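Local coordinates for nucleoid-associated protein HP_0035 (Helicobacter pylori, PDB 3F42) that probably binds DNA as a homodimer of the YbaB/EbfC family and alters its conformation, and may take part in nucleoid organisation and gene regulation, at the interface of chains A and B. Residues are numbered along the deposited sequence; one frame, centred on the assembly and turned at random. Chains: chain A/B, protein HP0035.

Contacts 1 and 2 are neighbouring stretches of one two-fold interface, with their C-alpha centres about 7 Å apart and A:Tyr78, B:Phe44 and B:Leu74 common to both. The long C-terminal helices, 63-93 in chain A and 63-92 in chain B, run through each. Contact 1 is the greasy part, where leucines of these helices meet those of strand 50-55. Contact 2 lies further along the helices, where tyrosines and the loop before that strand add a direct hydrogen bond and a bound water. Together they join helix and sheet of both subunits, in keeping with the homodimer.

Contact 1: the interface of chains A and B. Residues chain A 50, 53, 70, 74, 78; chain B 44, 50, 53, 70, 74.
A:Leu74 and B:Leu74 meet tip to tip, their CD1 methyls 3.5 Å apart, slightly inside normal van der Waals distance. Following A:Leu74 outward, CB already touches the partner subunit, lying 3.8 Å from the CD2 methyl of B:Leu50. CG stands anti to the carbonyl carbon (chi1 -73°), and from it the two methyls fork toward chain B. CD1 wedges among three leucines of chain B: besides its twin it meets B:Leu50 CD2 and, at 3.9 Å, the CD1 methyl of B:Leu53. CD2 leans against the same B:Leu74 CD1, so both methyls of the A:Leu74 fork rest on this one methyl. B:Leu74 CD1 also meets A:Leu50 CD2, 3.6 Å away, the two side chains crossing obliquely. A:Leu50 has CG anti to the backbone N (chi1 -179°), which carries that methyl from its strand to the partner helix. Further along, A:Leu70 and B:Leu70 also point at each other, but more loosely, with 4.1 Å between their CD1 atoms. A:Leu53 crosses B:Leu70 at about a right angle, its CD1 against CB. At the opposite end an aromatic pair closes the patch: the edge of B:Phe44 stands on a face of A:Tyr78, planes 86° apart, with B:Phe44 CE1 3.6 Å from A:Tyr78 CE2 near the rim. The A:Tyr78 OH also lies 3.7 Å from B:Leu74 CB. No polar atoms bond across this patch, which is held by hydrophobic packing. The helix of each subunit, 63-93 in chain A and 63-92 in chain B, packs on strand 50-55 of the other, around the meeting of the two helices, while B:Phe44 comes from strand 40-45.

Contact 2: the interface of chains A and B. Residues chain A 47-49, 78; chain B 44, 48, 74-75, 78.
The loop of A:Leu47, A:Gly48 and A:Glu49, between strands 40-45 and 50-55, meets helix 63-92 of chain B, while A:Tyr78 on helix 63-93 lies between that helix and B:Phe44 of strand 40-45. In this YbaB/EbfC-family dimer B:Tyr78 is the reaching residue: its CG lies anti to the backbone N (chi1 171°), which sends the ring across to the loop of chain A. At the tip, the phenol OH donates a hydrogen bond of 2.7 Å to the carbonyl O of A:Leu47. The donor is tilted 28° from the carbonyl plane. The next carbonyl, A:Gly48 O, sits over one face of the same ring, 3.3 Å above its plane and offset toward the rim, while A:Gly48 CA lies near B:Tyr78 CZ. A:Tyr78 is turned differently, with CG anti to the carbonyl carbon (chi1 -76°), so the two Tyr78 side chains depart from the two-fold, and they slide past each other in opposite directions. Their rings touch at A:Tyr78 CE1 and B:Tyr78 CD1, 3.5 Å apart. The phenol OH of A:Tyr78 lies 2.8 Å from water 1, which also contacts A:Gly48 O. The side-chain amide oxygen OD1 of B:Asn75 lies 2.7 Å from water 1. This water thereby ties the A loop and A helix to the partner helix. B:Asn75 OD1 additionally packs 3.6 Å from the backbone CA of A:Glu49.

Contact 1: the interface of chains A and B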
loop_
_atom_site.group_PDB
_atom_site.type_symbol
_atom_site.label_atom_id
_atom_site.label_comp_id
_atom_site.label_asym_id
_atom_site.label_seq_id
_atom_site.Cartn_x
_atom_site.Cartn_y
_atom_site.Cartn_z
ATOM N N LEU A 50 9.743 20.431 13.335
ATOM C CA LEU A 50 10.359 21.165 14.431
ATOM C C LEU A 50 9.212 21.731 15.259
ATOM O O LEU A 50 8.400 22.506 14.742
ATOM C CB LEU A 50 11.253 22.263 13.840
ATOM C CG LEU A 50 11.982 23.103 14.872
ATOM C CD1 LEU A 50 12.948 22.246 15.699
ATOM C CD2 LEU A 50 12.752 24.202 14.087
ATOM N N LEU A 53 11.771 25.431 19.865
ATOM C CA LEU A 53 13.099 25.998 19.571
ATOM C C LEU A 53 13.309 27.042 20.664
ATOM O O LEU A 53 12.441 27.929 20.845
ATOM C CB LEU A 53 13.081 26.598 18.161
ATOM C CG LEU A 53 14.388 27.101 17.549
ATOM C CD1 LEU A 53 14.342 26.967 16.033
ATOM C CD2 LEU A 53 14.556 28.549 17.895
ATOM N N LEU A 70 22.690 26.859 16.445
ATOM C CA LEU A 70 21.411 26.449 15.837
ATOM C C LEU A 70 21.628 25.385 14.783
ATOM O O LEU A 70 20.967 24.333 14.797
ATOM C CB LEU A 70 20.671 27.632 15.218
ATOM C CG LEU A 70 19.945 28.483 16.264
ATOM C CD1 LEU A 70 19.640 29.869 15.665
ATOM C CD2 LEU A 70 18.621 27.793 16.737
ATOM N N LEU A 74 20.189 21.622 15.113
ATOM C CA LEU A 74 19.163 21.264 14.110
ATOM C C LEU A 74 19.628 20.080 13.289
ATOM O O LEU A 74 18.867 19.107 13.091
ATOM C CB LEU A 74 18.843 22.454 13.230
ATOM C CG LEU A 74 18.023 23.522 13.966
ATOM C CD1 LEU A 74 18.093 24.822 13.160
ATOM C CD2 LEU A 74 16.530 23.091 14.176
ATOM N N TYR A 78 17.718 16.531 12.932
ATOM C CA TYR A 78 17.313 16.006 11.614
ATOM C C TYR A 78 17.973 14.651 11.353
ATOM O O TYR A 78 17.303 13.729 10.866
ATOM C CB TYR A 78 17.646 16.971 10.441
ATOM C CG TYR A 78 16.699 18.162 10.335
ATOM C CD1 TYR A 78 15.327 17.975 10.115
ATOM C CD2 TYR A 78 17.182 19.485 10.462
ATOM C CE1 TYR A 78 14.439 19.077 10.052
ATOM C CE2 TYR A 78 16.329 20.583 10.380
ATOM C CZ TYR A 78 14.974 20.382 10.173
ATOM O OH TYR A 78 14.104 21.422 10.127
ATOM N N PHE B 44 18.343 23.730 2.613
ATOM C CA PHE B 44 18.579 22.290 2.791
ATOM C C PHE B 44 19.087 21.700 1.472
ATOM O O PHE B 44 18.650 22.104 0.397
ATOM C CB PHE B 44 17.273 21.560 3.121
ATOM C CG PHE B 44 16.740 21.803 4.522
ATOM C CD1 PHE B 44 17.087 20.947 5.570
ATOM C CD2 PHE B 44 15.893 22.876 4.770
ATOM C CE1 PHE B 44 16.578 21.175 6.882
ATOM C CE2 PHE B 44 15.367 23.123 6.044
ATOM C CZ PHE B 44 15.706 22.256 7.102
ATOM N N LEU B 50 20.882 20.542 6.696
ATOM C CA LEU B 50 20.716 21.985 6.780
ATOM C C LEU B 50 22.083 22.588 6.476
ATOM O O LEU B 50 23.022 22.378 7.232
ATOM C CB LEU B 50 20.199 22.400 8.193
ATOM C CG LEU B 50 20.044 23.889 8.438
ATOM C CD1 LEU B 50 19.000 24.550 7.514
ATOM C CD2 LEU B 50 19.698 24.196 9.932
ATOM N N LEU B 53 21.922 28.890 7.177
ATOM C CA LEU B 53 20.945 29.534 8.064
ATOM C C LEU B 53 21.407 30.954 8.281
ATOM O O LEU B 53 22.570 31.200 8.687
ATOM C CB LEU B 53 20.823 28.772 9.418
ATOM C CG LEU B 53 19.814 29.248 10.498
ATOM C CD1 LEU B 53 19.245 28.055 11.288
ATOM C CD2 LEU B 53 20.465 30.211 11.480
ATOM N N LEU B 70 12.095 31.349 12.597
ATOM C CA LEU B 70 13.027 30.247 12.394
ATOM C C LEU B 70 12.286 28.921 12.226
ATOM O O LEU B 70 12.514 28.212 11.257
ATOM C CB LEU B 70 14.062 30.132 13.504
ATOM C CG LEU B 70 15.200 31.122 13.457
ATOM C CD1 LEU B 70 15.864 31.166 14.851
ATOM C CD2 LEU B 70 16.211 30.660 12.397
ATOM N N LEU B 74 12.321 26.662 8.693
ATOM C CA LEU B 74 12.888 25.326 8.831
ATOM C C LEU B 74 11.827 24.278 8.474
ATOM O O LEU B 74 12.115 23.346 7.733
ATOM C CB LEU B 74 13.452 25.095 10.246
ATOM C CG LEU B 74 14.766 25.914 10.477
ATOM C CD1 LEU B 74 15.009 25.976 11.988
ATOM C CD2 LEU B 74 15.960 25.277 9.767
#

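Contact 2: the interface of chains A and B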
loop_
_atom_site.group_PDB
_atom_site.type_symbol
_atom_site.label_atom_id
_atom_site.label_comp_id
_atom_site.label_asym_id
_atom_site.label_seq_id
_atom_site.Cartn_x
_atom_site.Cartn_y
_atom_site.Cartn_z
ATOM N N LEU A 47 7.997 12.789 12.993
ATOM C CA LEU A 47 7.792 13.053 11.554
ATOM C C LEU A 47 8.896 13.969 11.048
ATOM O O LEU A 47 9.015 14.204 9.844
ATOM C CB LEU A 47 6.448 13.744 11.291
ATOM C CG LEU A 47 5.227 13.004 11.836
ATOM C CD1 LEU A 47 3.932 13.766 11.466
ATOM C CD2 LEU A 47 5.174 11.599 11.270
ATOM N N GLY A 48 9.698 14.502 11.950
ATOM C CA GLY A 48 10.750 15.467 11.566
ATOM C C GLY A 48 10.327 16.917 11.568
ATOM O O GLY A 48 11.086 17.805 11.148
ATOM N N GLU A 49 9.127 17.191 12.043
ATOM C CA GLU A 49 8.662 18.581 12.251
ATOM C C GLU A 49 9.304 19.198 13.490
ATOM O O GLU A 49 9.441 18.551 14.554
ATOM C CB GLU A 49 7.135 18.600 12.394
ATOM C CG GLU A 49 6.488 18.045 11.103
ATOM C CD GLU A 49 4.998 17.724 11.181
ATOM O OE1 GLU A 49 4.450 17.565 12.283
ATOM O OE2 GLU A 49 4.401 17.568 10.084
ATOM N N TYR A 78 17.718 16.531 12.932
ATOM C CA TYR A 78 17.313 16.006 11.614
ATOM C C TYR A 78 17.973 14.651 11.353
ATOM O O TYR A 78 17.303 13.729 10.866
ATOM C CB TYR A 78 17.646 16.971 10.441
ATOM C CG TYR A 78 16.699 18.162 10.335
ATOM C CD1 TYR A 78 15.327 17.975 10.115
ATOM C CD2 TYR A 78 17.182 19.485 10.462
ATOM C CE1 TYR A 78 14.439 19.077 10.052
ATOM C CE2 TYR A 78 16.329 20.583 10.380
ATOM C CZ TYR A 78 14.974 20.382 10.173
ATOM O OH TYR A 78 14.104 21.422 10.127
ATOM N N PHE B 44 18.343 23.730 2.613
ATOM C CA PHE B 44 18.579 22.290 2.791
ATOM C C PHE B 44 19.087 21.700 1.472
ATOM O O PHE B 44 18.650 22.104 0.397
ATOM C CB PHE B 44 17.273 21.560 3.121
ATOM C CG PHE B 44 16.740 21.803 4.522
ATOM C CD1 PHE B 44 17.087 20.947 5.570
ATOM C CD2 PHE B 44 15.893 22.876 4.770
ATOM C CE1 PHE B 44 16.578 21.175 6.882
ATOM C CE2 PHE B 44 15.367 23.123 6.044
ATOM C CZ PHE B 44 15.706 22.256 7.102
ATOM N N GLY B 48 18.527 16.358 2.891
ATOM C CA GLY B 48 17.901 16.859 4.119
ATOM C C GLY B 48 18.861 17.494 5.104
ATOM O O GLY B 48 18.498 17.804 6.242
ATOM N N LEU B 74 12.321 26.662 8.693
ATOM C CA LEU B 74 12.888 25.326 8.831
ATOM C C LEU B 74 11.827 24.278 8.474
ATOM O O LEU B 74 12.115 23.346 7.733
ATOM C CB LEU B 74 13.452 25.095 10.246
ATOM C CG LEU B 74 14.766 25.914 10.477
ATOM C CD1 LEU B 74 15.009 25.976 11.988
ATOM C CD2 LEU B 74 15.960 25.277 9.767
ATOM N N ASN B 75 10.603 24.446 9.001
ATOM C CA ASN B 75 9.548 23.467 8.688
ATOM C C ASN B 75 9.173 23.499 7.218
ATOM O O ASN B 75 8.935 22.458 6.619
ATOM C CB ASN B 75 8.330 23.664 9.603
ATOM C CG ASN B 75 8.577 23.062 10.959
ATOM O OD1 ASN B 75 9.191 21.982 11.042
ATOM N ND2 ASN B 75 8.131 23.736 12.020
ATOM N N TYR B 78 12.006 21.607 5.382
ATOM C CA TYR B 78 11.982 20.163 5.666
ATOM C C TYR B 78 10.780 19.558 4.955
ATOM O O TYR B 78 10.855 18.455 4.374
ATOM C CB TYR B 78 11.928 19.939 7.183
ATOM C CG TYR B 78 11.692 18.505 7.492
ATOM C CD1 TYR B 78 12.717 17.592 7.349
ATOM C CD2 TYR B 78 10.421 18.037 7.850
ATOM C CE1 TYR B 78 12.517 16.208 7.609
ATOM C CE2 TYR B 78 10.210 16.660 8.099
ATOM C CZ TYR B 78 11.261 15.764 7.960
ATOM O OH TYR B 78 11.090 14.414 8.204
HETATM O O HOH W 1 11.470 20.636 10.457
#